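Local structure of enoyl-CoA hydratase (Mycolicibacterium smegmatis, 7MCM) at residues A6-D11 and W19-P24; A41-A46 and Q103-P108; I52-L57 and R203-I208; F138-F143 and G174-A179. The protein probably catalyses the reversible addition of water to the double bond of enoyl-CoA thioesters, giving (3S)-3-hydroxyacyl-CoA in fatty acid metabolism. All blocks are in the same frame, centred on the assembly; numbering follows the deposited sequence.

Interaction 1: A6-D11 and W19-P24; sequences APLRID and WTIDVP
R9 and T20 face each other as a hydrogen-bonded antiparallel pair, and their side chains lie side by side, pointing the same way. Two backbone bonds close the pair, R9 N to T20 O and T20 N to R9 O, each 2.9 Å. The arginine chain bends at chi3 (-91°), which brings NE over toward D22. One face of the guanidinium lies over T20, offset toward the rim of the group, with T20 CG2 3.7 Å from R9 NH2, and its edge is turned to the aspartate. R9 NE meets D22 OD2 at 3.3 Å in a salt bridge whose hydrogen bond is weak, the two planar groups standing 83° apart. The same D22 OD2 accepts a bond from a water that also donates to A6 O.

These segments are the two arms of a β-hairpin, strands 8-13 and 16-21, strand 8-13 being outermost within this chain in the main sheet of the crotonase fold. On the other sheet face, toward helix 33-48, W19 packs against L8 and I10: its CB lies 3.8 Å from L8 CD1, and its indole CD1 lies 3.9 Å from I10 CG1. The indole NE1 is bonded to Q17. Beyond the strands, D22 N donates to P7 O at 2.7 Å, approaching from above the carbonyl plane.

Interaction 2: A41-A46 and Q103-P108; sequences AAVDAA and QRCEVP
R104 and D44 form the polar side of this contact, where the C-terminal part of helix 97-104 comes beside helix 33-48. With chi1 at 75°, R104 CG sits between the backbone N and the carbonyl carbon, close to V43, whose CG1 is 4.0 Å away. From there the chain runs extended to NE, which donates to D44 OD1 at 2.9 Å with an N-H...O angle of 165°. The oxygen is met on its syn side and lies near the guanidinium plane, although the carboxylate and guanidinium planes are turned 51° apart. R104 NH2 adds a weak bond to the same oxygen at 3.4 Å, but its stronger partner is D40, one turn earlier on helix 33-48, in a salt bridge, so the arginine is shared by two carboxylates.

At C105 the contact becomes apolar and buried. V43 CG1, anti to its backbone N, touches C105 CA at 3.7 Å and C105 CB at 3.8 Å. E106 turns aside and pairs with R217. V107 points back to the helix, its CG1 4.2 Å from A46 O, a carbonyl that accepts a bond from R217. P108 then leads into strand 109-113. This is a loop between a helix and a central strand, packed against the helix that lies over the hairpin strands 8-13 and 16-21 of the main sheet in the crotonase fold.

Interaction 3: I52-L57 and R203-I208; sequences ISVVIL and RLAERI
Strand 54-57 and helix 203-208 run nearly antiparallel, 164° between their directions, with axes 8.8 Å apart at closest approach and the CA atoms of V54 and A205 separated by 6.1 Å. V54 is the strand's main point of contact, because its two methyl branches go to different helix residues. CG1, anti to the backbone N (chi1 -170°), rests on A205 CB at 3.8 Å. CG2 is anti to the carbonyl carbon and touches I208 CG2 at 3.5 Å, tighter than usual for two carbons, while also lying 3.6 Å from A205 O. The valine and isoleucine side chains cross obliquely, with V54 CG2 also close to I208 CB.

This is helix-on-sheet packing within the crotonase fold: helix 197-209 lies against strand 54-59, one of the parallel strands of the main sheet, and the small A205 allows the close approach there. Two residues further along the strand, I56 reaches the same alanine from another side, its CD1 4.0 Å from A205 CB. A205 CB is thus touched by both V54 and I56, and V16 and I110 of the flanking strands pack on A205 as well. No hydrogen bond crosses between the two segments, and all the residues that touch are buried.

The helix also has a surface directed at another copy of the protein. R207, which points away from the strand, forms salt bridges with D175 and E169 of a neighbouring subunit, and I208 packs on T173 of that same subunit.

Interaction 4: F138-F143 and G174-A179; sequences FFAESF and GDRVDA
F138 and R176 meet beside an antiparallel strand pair, in the small three-stranded sheet 116-118, 138-140 and 177-178 that accompanies the main sheet in this crotonase-fold subunit. Two backbone bonds hold the hydrogen-bonded pair F139 and V177: F139 N to V177 O at 2.9 Å and V177 N to F139 O at 2.7 Å. F139 O also receives a CA-H...O contact from R176 CA, and G174 CA makes another to E141 O.

The broad side-chain contact is between the F138 ring and R176. The arginine chain is extended from CG to NE and crosses the phenylalanine obliquely, with R176 CD 3.5 Å from F138 CE1. One guanidinium face lies toward the CE1-CZ side of the phenyl ring, the two planes only 22° apart, and F138 CZ sits 3.5 Å above the centre of the guanidinium. On the other face of the sheet, F139 points its ring edge at V177 O.

D175 forms a salt bridge with K210 of a neighbouring subunit, while D178, at the N-cap position of helix 179-185, bonds T181 through OD1. A water bridges the segments, accepting from E141 N at 2.9 Å and donating to D175 O at 2.6 Å.

Overall arrangement
Interactions 1 and 3 meet in the main sheet, where strands 16-21 and 54-59 are neighbours: W19 N is 2.8 Å from I56 O, a probable hydrogen bond. Interaction 2 touches both, with A42 and V43 packed against the outer end of the W19 indole and P108 O 2.9 Å from V55 N, so these three contacts form one connected body. Interaction 3 is wholly apolar and buried, whereas interactions 1 and 2 combine buried packing with exposed salt bridges. Interaction 4 lies apart in the smaller sheet, its centre about 26 Å from that of interaction 3. Yet the two are joined across the subunit boundary, where the helix of interaction 3 meets segment 174-179 of another copy.

Interaction 1: A6-D11 and W19-P24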
loop_
_atom_site.group_PDB
_atom_site.type_symbol
_atom_site.label_atom_id
_atom_site.label_comp_id
_atom_site.label_asym_id
_atom_site.label_seq_id
_atom_site.Cartn_x
_atom_site.Cartn_y
_atom_site.Cartn_z
ATOM N N ALA B 6 -12.919 -22.898 -33.012
ATOM C CA ALA B 6 -13.211 -21.956 -31.937
ATOM C C ALA B 6 -12.236 -22.226 -30.798
ATOM O O ALA B 6 -12.244 -23.334 -30.247
ATOM C CB ALA B 6 -14.647 -22.102 -31.449
ATOM N N PRO B 7 -11.374 -21.270 -30.434
ATOM C CA PRO B 7 -10.313 -21.554 -29.451
ATOM C C PRO B 7 -10.799 -21.753 -28.029
ATOM O O PRO B 7 -10.027 -22.258 -27.204
ATOM C CB PRO B 7 -9.407 -20.324 -29.553
ATOM C CG PRO B 7 -10.303 -19.243 -30.084
ATOM C CD PRO B 7 -11.251 -19.924 -31.008
ATOM N N LEU B 8 -12.031 -21.371 -27.704
ATOM C CA LEU B 8 -12.556 -21.520 -26.345
ATOM C C LEU B 8 -14.011 -21.969 -26.467
ATOM O O LEU B 8 -14.890 -21.152 -26.753
ATOM C CB LEU B 8 -12.428 -20.208 -25.577
ATOM C CG LEU B 8 -12.710 -20.219 -24.083
ATOM C CD1 LEU B 8 -11.716 -21.119 -23.366
ATOM C CD2 LEU B 8 -12.683 -18.798 -23.510
ATOM N N ARG B 9 -14.261 -23.267 -26.265
ATOM C CA ARG B 9 -15.621 -23.799 -26.332
ATOM C C ARG B 9 -16.361 -23.479 -25.038
ATOM O O ARG B 9 -15.838 -23.708 -23.942
ATOM C CB ARG B 9 -15.614 -25.313 -26.550
ATOM C CG ARG B 9 -14.845 -25.782 -27.772
ATOM C CD ARG B 9 -15.273 -27.182 -28.205
ATOM N NE ARG B 9 -14.459 -28.224 -27.587
ATOM C CZ ARG B 9 -14.837 -28.942 -26.537
ATOM N NH1 ARG B 9 -16.015 -28.753 -25.959
ATOM N NH2 ARG B 9 -14.011 -29.869 -26.053
ATOM N N ILE B 10 -17.584 -22.975 -25.154
ATOM C CA ILE B 10 -18.358 -22.567 -23.989
ATOM C C ILE B 10 -19.605 -23.433 -23.898
ATOM O O ILE B 10 -20.430 -23.441 -24.818
ATOM C CB ILE B 10 -18.695 -21.072 -24.020
ATOM C CG1 ILE B 10 -17.386 -20.270 -23.955
ATOM C CG2 ILE B 10 -19.557 -20.706 -22.828
ATOM C CD1 ILE B 10 -17.557 -18.792 -24.102
ATOM N N ASP B 11 -19.702 -24.204 -22.813
ATOM C CA ASP B 11 -20.831 -25.077 -22.509
ATOM C C ASP B 11 -21.527 -24.554 -21.264
ATOM O O ASP B 11 -20.864 -24.075 -20.345
ATOM C CB ASP B 11 -20.369 -26.512 -22.228
ATOM C CG ASP B 11 -19.680 -27.155 -23.411
ATOM O OD1 ASP B 11 -20.103 -26.905 -24.558
ATOM O OD2 ASP B 11 -18.705 -27.905 -23.191
ATOM N N TRP B 19 -15.556 -23.624 -19.840
ATOM C CA TRP B 19 -14.737 -23.064 -20.907
ATOM C C TRP B 19 -13.624 -24.062 -21.189
ATOM O O TRP B 19 -12.831 -24.371 -20.294
ATOM C CB TRP B 19 -14.139 -21.719 -20.502
ATOM C CG TRP B 19 -15.131 -20.662 -20.115
ATOM C CD1 TRP B 19 -16.494 -20.737 -20.178
ATOM C CD2 TRP B 19 -14.823 -19.363 -19.600
ATOM N NE1 TRP B 19 -17.051 -19.557 -19.746
ATOM C CE2 TRP B 19 -16.044 -18.699 -19.383
ATOM C CE3 TRP B 19 -13.625 -18.694 -19.307
ATOM C CZ2 TRP B 19 -16.106 -17.394 -18.891
ATOM C CZ3 TRP B 19 -13.687 -17.406 -18.817
ATOM C CH2 TRP B 19 -14.918 -16.770 -18.603
ATOM N N THR B 20 -13.572 -24.575 -22.420
ATOM C CA THR B 20 -12.570 -25.559 -22.803
ATOM C C THR B 20 -11.622 -24.906 -23.801
ATOM O O THR B 20 -12.028 -24.555 -24.917
ATOM C CB THR B 20 -13.209 -26.814 -23.395
ATOM O OG1 THR B 20 -14.188 -27.331 -22.488
ATOM C CG2 THR B 20 -12.152 -27.868 -23.607
ATOM N N ILE B 21 -10.356 -24.750 -23.390
ATOM C CA ILE B 21 -9.324 -24.255 -24.292
ATOM C C ILE B 21 -9.151 -25.255 -25.417
ATOM O O ILE B 21 -8.959 -26.451 -25.171
ATOM C CB ILE B 21 -8.005 -24.067 -23.531
ATOM C CG1 ILE B 21 -8.198 -23.136 -22.327
ATOM C CG2 ILE B 21 -6.898 -23.564 -24.494
ATOM C CD1 ILE B 21 -7.040 -23.186 -21.332
ATOM N N ASP B 22 -9.232 -24.779 -26.671
ATOM C CA ASP B 22 -9.187 -25.709 -27.808
ATOM C C ASP B 22 -8.328 -25.094 -28.927
ATOM O O ASP B 22 -8.828 -24.557 -29.916
ATOM C CB ASP B 22 -10.608 -26.063 -28.279
ATOM C CG ASP B 22 -10.659 -27.343 -29.128
ATOM O OD1 ASP B 22 -9.587 -27.914 -29.432
ATOM O OD2 ASP B 22 -11.779 -27.786 -29.482
ATOM N N VAL B 23 -7.008 -25.186 -28.768
ATOM C CA VAL B 23 -6.066 -24.739 -29.793
ATOM C C VAL B 23 -5.224 -25.950 -30.178
ATOM O O VAL B 23 -4.078 -26.081 -29.722
ATOM C CB VAL B 23 -5.213 -23.559 -29.294
ATOM C CG1 VAL B 23 -4.367 -22.975 -30.411
ATOM C CG2 VAL B 23 -6.105 -22.479 -28.700
ATOM N N PRO B 24 -5.761 -26.870 -30.984
ATOM C CA PRO B 24 -5.095 -28.165 -31.171
ATOM C C PRO B 24 -3.812 -28.099 -31.980
ATOM O O PRO B 24 -3.005 -29.026 -31.878
ATOM C CB PRO B 24 -6.154 -29.001 -31.910
ATOM C CG PRO B 24 -6.959 -27.997 -32.658
ATOM C CD PRO B 24 -7.022 -26.785 -31.747
HETATM O O HOH W 1 -13.412 -25.822 -30.527
HETATM O O HOH W 2 -16.674 -26.316 -22.699
#

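Interaction 2: A41-A46 and Q103-P108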
loop_
_atom_site.group_PDB
_atom_site.type_symbol
_atom_site.label_atom_id
_atom_site.label_comp_id
_atom_site.label_asym_id
_atom_site.label_seq_id
_atom_site.Cartn_x
_atom_site.Cartn_y
_atom_site.Cartn_z
ATOM N N ALA B 41 -14.072 -12.038 -24.451
ATOM C CA ALA B 41 -15.512 -12.098 -24.704
ATOM C C ALA B 41 -16.221 -13.001 -23.697
ATOM O O ALA B 41 -17.309 -12.667 -23.216
ATOM C CB ALA B 41 -15.776 -12.576 -26.131
ATOM N N ALA B 42 -15.615 -14.148 -23.361
ATOM C CA ALA B 42 -16.241 -15.081 -22.429
ATOM C C ALA B 42 -16.397 -14.462 -21.047
ATOM O O ALA B 42 -17.439 -14.624 -20.400
ATOM C CB ALA B 42 -15.428 -16.373 -22.349
ATOM N N VAL B 43 -15.368 -13.759 -20.572
ATOM C CA VAL B 43 -15.468 -13.078 -19.282
ATOM C C VAL B 43 -16.578 -12.036 -19.317
ATOM O O VAL B 43 -17.416 -11.967 -18.410
ATOM C CB VAL B 43 -14.116 -12.454 -18.889
ATOM C CG1 VAL B 43 -14.293 -11.489 -17.701
ATOM C CG2 VAL B 43 -13.140 -13.549 -18.504
ATOM N N ASP B 44 -16.599 -11.205 -20.360
ATOM C CA ASP B 44 -17.622 -10.170 -20.432
ATOM C C ASP B 44 -19.024 -10.769 -20.523
ATOM O O ASP B 44 -19.979 -10.213 -19.966
ATOM C CB ASP B 44 -17.345 -9.232 -21.608
ATOM C CG ASP B 44 -16.144 -8.342 -21.360
ATOM O OD1 ASP B 44 -15.682 -8.300 -20.198
ATOM O OD2 ASP B 44 -15.668 -7.684 -22.306
ATOM N N ALA B 45 -19.173 -11.888 -21.237
ATOM C CA ALA B 45 -20.490 -12.505 -21.363
ATOM C C ALA B 45 -20.921 -13.156 -20.056
ATOM O O ALA B 45 -22.104 -13.128 -19.701
ATOM C CB ALA B 45 -20.493 -13.530 -22.496
ATOM N N ALA B 46 -19.980 -13.759 -19.335
ATOM C CA ALA B 46 -20.319 -14.372 -18.057
ATOM C C ALA B 46 -20.685 -13.313 -17.022
ATOM O O ALA B 46 -21.635 -13.495 -16.255
ATOM C CB ALA B 46 -19.160 -15.250 -17.577
ATOM N N GLN B 103 -9.163 -10.657 -13.714
ATOM C CA GLN B 103 -9.312 -9.662 -12.661
ATOM C C GLN B 103 -10.674 -9.004 -12.691
ATOM O O GLN B 103 -11.163 -8.570 -11.647
ATOM C CB GLN B 103 -8.242 -8.576 -12.791
ATOM C CG GLN B 103 -6.885 -8.905 -12.198
ATOM C CD GLN B 103 -6.962 -9.180 -10.704
ATOM O OE1 GLN B 103 -6.848 -10.324 -10.252
ATOM N NE2 GLN B 103 -7.154 -8.114 -9.923
ATOM N N ARG B 104 -11.275 -8.864 -13.866
ATOM C CA ARG B 104 -12.602 -8.277 -13.940
ATOM C C ARG B 104 -13.702 -9.331 -14.007
ATOM O O ARG B 104 -14.886 -8.970 -14.039
ATOM C CB ARG B 104 -12.693 -7.304 -15.123
ATOM C CG ARG B 104 -12.794 -7.964 -16.468
ATOM C CD ARG B 104 -13.076 -6.963 -17.599
ATOM N NE ARG B 104 -13.178 -7.661 -18.879
ATOM C CZ ARG B 104 -12.137 -7.936 -19.657
ATOM N NH1 ARG B 104 -10.912 -7.541 -19.341
ATOM N NH2 ARG B 104 -12.329 -8.628 -20.779
ATOM N N CYS B 105 -13.347 -10.618 -13.985
ATOM C CA CYS B 105 -14.351 -11.678 -13.972
ATOM C C CYS B 105 -15.025 -11.754 -12.611
ATOM O O CYS B 105 -14.369 -12.054 -11.603
ATOM C CB CYS B 105 -13.721 -13.022 -14.316
ATOM S SG CYS B 105 -14.944 -14.349 -14.518
ATOM N N GLU B 106 -16.346 -11.548 -12.596
ATOM C CA GLU B 106 -17.102 -11.500 -11.352
ATOM C C GLU B 106 -17.478 -12.873 -10.824
ATOM O O GLU B 106 -17.905 -12.974 -9.670
ATOM C CB GLU B 106 -18.378 -10.687 -11.531
ATOM C CG GLU B 106 -18.150 -9.321 -12.093
ATOM C CD GLU B 106 -19.453 -8.586 -12.296
ATOM O OE1 GLU B 106 -20.504 -9.086 -11.821
ATOM O OE2 GLU B 106 -19.425 -7.510 -12.933
ATOM N N VAL B 107 -17.379 -13.920 -11.633
ATOM C CA VAL B 107 -17.796 -15.232 -11.153
ATOM C C VAL B 107 -16.554 -16.029 -10.774
ATOM O O VAL B 107 -15.485 -15.840 -11.376
ATOM C CB VAL B 107 -18.672 -15.970 -12.187
ATOM C CG1 VAL B 107 -19.719 -15.022 -12.793
ATOM C CG2 VAL B 107 -17.849 -16.597 -13.254
ATOM N N PRO B 108 -16.650 -16.900 -9.764
ATOM C CA PRO B 108 -15.529 -17.784 -9.427
ATOM C C PRO B 108 -15.153 -18.680 -10.599
ATOM O O PRO B 108 -16.016 -19.144 -11.349
ATOM C CB PRO B 108 -16.062 -18.612 -8.254
ATOM C CG PRO B 108 -17.302 -17.936 -7.790
ATOM C CD PRO B 108 -17.796 -17.036 -8.856
#

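Interaction 3: I52-L57 and R203-I208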
loop_
_atom_site.group_PDB
_atom_site.type_symbol
_atom_site.label_atom_id
_atom_site.label_comp_id
_atom_site.label_asym_id
_atom_site.label_seq_id
_atom_site.Cartn_x
_atom_site.Cartn_y
_atom_site.Cartn_z
ATOM N N ILE B 52 -25.356 -16.967 -14.491
ATOM C CA ILE B 52 -24.111 -17.721 -14.342
ATOM C C ILE B 52 -23.467 -17.423 -12.990
ATOM O O ILE B 52 -23.331 -16.259 -12.591
ATOM C CB ILE B 52 -23.135 -17.394 -15.489
ATOM C CG1 ILE B 52 -23.798 -17.617 -16.850
ATOM C CG2 ILE B 52 -21.846 -18.217 -15.356
ATOM C CD1 ILE B 52 -24.191 -19.039 -17.103
ATOM N N SER B 53 -23.018 -18.475 -12.303
ATOM C CA SER B 53 -22.417 -18.338 -10.982
ATOM C C SER B 53 -21.031 -18.948 -10.851
ATOM O O SER B 53 -20.322 -18.600 -9.905
ATOM C CB SER B 53 -23.321 -18.972 -9.908
ATOM O OG SER B 53 -24.440 -18.152 -9.630
ATOM N N VAL B 54 -20.640 -19.871 -11.728
ATOM C CA VAL B 54 -19.347 -20.554 -11.647
ATOM C C VAL B 54 -18.875 -20.837 -13.067
ATOM O O VAL B 54 -19.684 -21.182 -13.936
ATOM C CB VAL B 54 -19.429 -21.881 -10.856
ATOM C CG1 VAL B 54 -18.036 -22.432 -10.594
ATOM C CG2 VAL B 54 -20.181 -21.719 -9.559
ATOM N N VAL B 55 -17.565 -20.710 -13.288
ATOM C CA VAL B 55 -16.901 -21.137 -14.523
ATOM C C VAL B 55 -15.918 -22.238 -14.165
ATOM O O VAL B 55 -15.177 -22.117 -13.183
ATOM C CB VAL B 55 -16.178 -19.971 -15.237
ATOM C CG1 VAL B 55 -15.196 -20.479 -16.316
ATOM C CG2 VAL B 55 -17.177 -19.030 -15.869
ATOM N N ILE B 56 -15.956 -23.332 -14.926
ATOM C CA ILE B 56 -14.920 -24.362 -14.905
ATOM C C ILE B 56 -14.041 -24.163 -16.138
ATOM O O ILE B 56 -14.531 -24.218 -17.272
ATOM C CB ILE B 56 -15.520 -25.773 -14.909
ATOM C CG1 ILE B 56 -16.327 -26.050 -13.630
ATOM C CG2 ILE B 56 -14.407 -26.800 -15.133
ATOM C CD1 ILE B 56 -17.141 -27.358 -13.698
ATOM N N LEU B 57 -12.745 -23.963 -15.932
ATOM C CA LEU B 57 -11.798 -23.757 -17.027
ATOM C C LEU B 57 -10.930 -24.998 -17.180
ATOM O O LEU B 57 -10.308 -25.446 -16.217
ATOM C CB LEU B 57 -10.925 -22.525 -16.774
ATOM C CG LEU B 57 -9.822 -22.236 -17.801
ATOM C CD1 LEU B 57 -10.417 -21.912 -19.179
ATOM C CD2 LEU B 57 -8.941 -21.105 -17.287
ATOM N N ARG B 203 -18.859 -31.258 -9.208
ATOM C CA ARG B 203 -19.303 -31.336 -7.817
ATOM C C ARG B 203 -18.876 -30.089 -7.050
ATOM O O ARG B 203 -19.681 -29.473 -6.344
ATOM C CB ARG B 203 -18.753 -32.591 -7.139
ATOM C CG ARG B 203 -19.461 -33.863 -7.518
ATOM C CD ARG B 203 -19.022 -35.015 -6.628
ATOM N NE ARG B 203 -17.594 -35.290 -6.767
ATOM C CZ ARG B 203 -17.078 -36.193 -7.590
ATOM N NH1 ARG B 203 -17.845 -36.920 -8.389
ATOM N NH2 ARG B 203 -15.762 -36.385 -7.601
ATOM N N LEU B 204 -17.618 -29.674 -7.216
ATOM C CA LEU B 204 -17.134 -28.467 -6.554
ATOM C C LEU B 204 -17.897 -27.227 -7.021
ATOM O O LEU B 204 -18.279 -26.382 -6.206
ATOM C CB LEU B 204 -15.630 -28.308 -6.804
ATOM C CG LEU B 204 -14.935 -27.100 -6.165
ATOM C CD1 LEU B 204 -15.122 -27.091 -4.653
ATOM C CD2 LEU B 204 -13.430 -27.074 -6.539
ATOM N N ALA B 205 -18.105 -27.093 -8.338
ATOM C CA ALA B 205 -18.879 -25.976 -8.877
ATOM C C ALA B 205 -20.295 -25.935 -8.300
ATOM O O ALA B 205 -20.819 -24.856 -8.002
ATOM C CB ALA B 205 -18.929 -26.072 -10.406
ATOM N N GLU B 206 -20.937 -27.097 -8.158
ATOM C CA GLU B 206 -22.299 -27.146 -7.625
ATOM C C GLU B 206 -22.366 -26.763 -6.150
ATOM O O GLU B 206 -23.409 -26.281 -5.688
ATOM C CB GLU B 206 -22.905 -28.529 -7.838
ATOM C CG GLU B 206 -23.667 -28.637 -9.162
ATOM C CD GLU B 206 -24.852 -27.668 -9.212
ATOM O OE1 GLU B 206 -25.457 -27.380 -8.139
ATOM O OE2 GLU B 206 -25.168 -27.185 -10.322
ATOM N N ARG B 207 -21.291 -26.987 -5.393
ATOM C CA ARG B 207 -21.280 -26.532 -4.002
ATOM C C ARG B 207 -21.298 -25.008 -3.914
ATOM O O ARG B 207 -21.735 -24.452 -2.898
ATOM C CB ARG B 207 -20.063 -27.087 -3.257
ATOM C CG ARG B 207 -20.081 -28.585 -2.934
ATOM C CD ARG B 207 -18.669 -28.998 -2.405
ATOM N NE ARG B 207 -18.273 -28.203 -1.247
ATOM C CZ ARG B 207 -17.029 -28.033 -0.818
ATOM N NH1 ARG B 207 -16.001 -28.580 -1.441
ATOM N NH2 ARG B 207 -16.813 -27.298 0.270
ATOM N N ILE B 208 -20.805 -24.330 -4.945
ATOM C CA ILE B 208 -20.915 -22.878 -5.066
ATOM C C ILE B 208 -22.241 -22.471 -5.684
ATOM O O ILE B 208 -22.944 -21.606 -5.155
ATOM C CB ILE B 208 -19.743 -22.330 -5.900
ATOM C CG1 ILE B 208 -18.409 -22.623 -5.214
ATOM C CG2 ILE B 208 -19.926 -20.843 -6.192
ATOM C CD1 ILE B 208 -17.214 -22.268 -6.084
#

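Interaction 4: F138-F143 and G174-A179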
loop_
_atom_site.group_PDB
_atom_site.type_symbol
_atom_site.label_atom_id
_atom_site.label_comp_id
_atom_site.label_asym_id
_atom_site.label_seq_id
_atom_site.Cartn_x
_atom_site.Cartn_y
_atom_site.Cartn_z
ATOM N N PHE B 138 0.681 -31.691 -14.742
ATOM C CA PHE B 138 1.873 -31.151 -14.113
ATOM C C PHE B 138 1.971 -29.673 -14.452
ATOM O O PHE B 138 1.318 -29.180 -15.377
ATOM C CB PHE B 138 3.146 -31.902 -14.523
ATOM C CG PHE B 138 3.488 -31.799 -15.973
ATOM C CD1 PHE B 138 4.276 -30.755 -16.437
ATOM C CD2 PHE B 138 3.048 -32.757 -16.868
ATOM C CE1 PHE B 138 4.610 -30.660 -17.775
ATOM C CE2 PHE B 138 3.382 -32.680 -18.218
ATOM C CZ PHE B 138 4.171 -31.630 -18.669
ATOM N N PHE B 139 2.778 -28.967 -13.664
ATOM C CA PHE B 139 2.937 -27.527 -13.766
ATOM C C PHE B 139 4.408 -27.198 -13.979
ATOM O O PHE B 139 5.293 -27.874 -13.445
ATOM C CB PHE B 139 2.429 -26.818 -12.498
ATOM C CG PHE B 139 0.990 -27.103 -12.180
ATOM C CD1 PHE B 139 0.625 -28.303 -11.581
ATOM C CD2 PHE B 139 -0.001 -26.180 -12.485
ATOM C CE1 PHE B 139 -0.713 -28.584 -11.297
ATOM C CE2 PHE B 139 -1.331 -26.447 -12.194
ATOM C CZ PHE B 139 -1.685 -27.653 -11.596
ATOM N N ALA B 140 4.669 -26.174 -14.781
ATOM C CA ALA B 140 6.040 -25.726 -14.986
ATOM C C ALA B 140 6.022 -24.235 -15.260
ATOM O O ALA B 140 5.430 -23.786 -16.251
ATOM C CB ALA B 140 6.729 -26.480 -16.130
ATOM N N GLU B 141 6.645 -23.484 -14.361
ATOM C CA GLU B 141 6.968 -22.077 -14.564
ATOM C C GLU B 141 8.260 -22.029 -15.381
ATOM O O GLU B 141 9.336 -21.692 -14.891
ATOM C CB GLU B 141 7.114 -21.383 -13.211
ATOM C CG GLU B 141 7.081 -19.869 -13.238
ATOM C CD GLU B 141 5.664 -19.328 -13.452
ATOM O OE1 GLU B 141 5.034 -19.722 -14.444
ATOM O OE2 GLU B 141 5.206 -18.485 -12.652
ATOM N N SER B 142 8.134 -22.410 -16.657
ATOM C CA SER B 142 9.288 -22.807 -17.468
ATOM C C SER B 142 10.090 -21.639 -18.027
ATOM O O SER B 142 11.157 -21.875 -18.609
ATOM C CB SER B 142 8.819 -23.677 -18.633
ATOM O OG SER B 142 7.881 -22.969 -19.427
ATOM N N PHE B 143 9.627 -20.396 -17.837
ATOM C CA PHE B 143 10.177 -19.250 -18.562
ATOM C C PHE B 143 11.696 -19.146 -18.423
ATOM O O PHE B 143 12.411 -18.931 -19.408
ATOM C CB PHE B 143 9.521 -17.969 -18.043
ATOM C CG PHE B 143 8.045 -17.917 -18.270
ATOM C CD1 PHE B 143 7.528 -17.425 -19.458
ATOM C CD2 PHE B 143 7.164 -18.383 -17.291
ATOM C CE1 PHE B 143 6.144 -17.377 -19.659
ATOM C CE2 PHE B 143 5.790 -18.343 -17.491
ATOM C CZ PHE B 143 5.282 -17.838 -18.668
ATOM N N GLY B 174 12.532 -23.485 -12.922
ATOM C CA GLY B 174 11.672 -23.790 -14.043
ATOM C C GLY B 174 11.251 -25.233 -14.142
ATOM O O GLY B 174 10.644 -25.621 -15.150
ATOM N N ASP B 175 11.551 -26.049 -13.138
ATOM C CA ASP B 175 11.354 -27.484 -13.286
ATOM C C ASP B 175 9.879 -27.857 -13.130
ATOM O O ASP B 175 9.077 -27.128 -12.540
ATOM C CB ASP B 175 12.183 -28.244 -12.252
ATOM C CG ASP B 175 13.662 -28.071 -12.459
ATOM O OD1 ASP B 175 14.074 -27.648 -13.563
ATOM O OD2 ASP B 175 14.422 -28.369 -11.515
ATOM N N ARG B 176 9.536 -29.033 -13.639
ATOM C CA ARG B 176 8.156 -29.499 -13.613
ATOM C C ARG B 176 7.773 -29.977 -12.222
ATOM O O ARG B 176 8.570 -30.615 -11.537
ATOM C CB ARG B 176 7.959 -30.639 -14.605
ATOM C CG ARG B 176 8.142 -30.248 -16.056
ATOM C CD ARG B 176 7.957 -31.465 -16.951
ATOM N NE ARG B 176 7.978 -31.121 -18.371
ATOM C CZ ARG B 176 7.693 -31.976 -19.345
ATOM N NH1 ARG B 176 7.358 -33.231 -19.086
ATOM N NH2 ARG B 176 7.752 -31.562 -20.612
ATOM N N VAL B 177 6.530 -29.700 -11.836
ATOM C CA VAL B 177 5.945 -30.105 -10.561
ATOM C C VAL B 177 4.779 -31.040 -10.880
ATOM O O VAL B 177 3.812 -30.627 -11.536
ATOM C CB VAL B 177 5.474 -28.880 -9.759
ATOM C CG1 VAL B 177 4.760 -29.277 -8.441
ATOM C CG2 VAL B 177 6.643 -27.919 -9.525
ATOM N N ASP B 178 4.868 -32.296 -10.440
ATOM C CA ASP B 178 3.827 -33.249 -10.800
ATOM C C ASP B 178 2.596 -33.032 -9.917
ATOM O O ASP B 178 2.579 -32.163 -9.046
ATOM C CB ASP B 178 4.359 -34.687 -10.742
ATOM C CG ASP B 178 4.810 -35.112 -9.344
ATOM O OD1 ASP B 178 4.484 -34.438 -8.349
ATOM O OD2 ASP B 178 5.503 -36.142 -9.240
ATOM N N ALA B 179 1.536 -33.812 -10.170
ATOM C CA ALA B 179 0.260 -33.571 -9.499
ATOM C C ALA B 179 0.369 -33.809 -7.999
ATOM O O ALA B 179 -0.170 -33.035 -7.194
ATOM C CB ALA B 179 -0.823 -34.461 -10.109
HETATM O O HOH W 3 8.405 -24.588 -12.382
#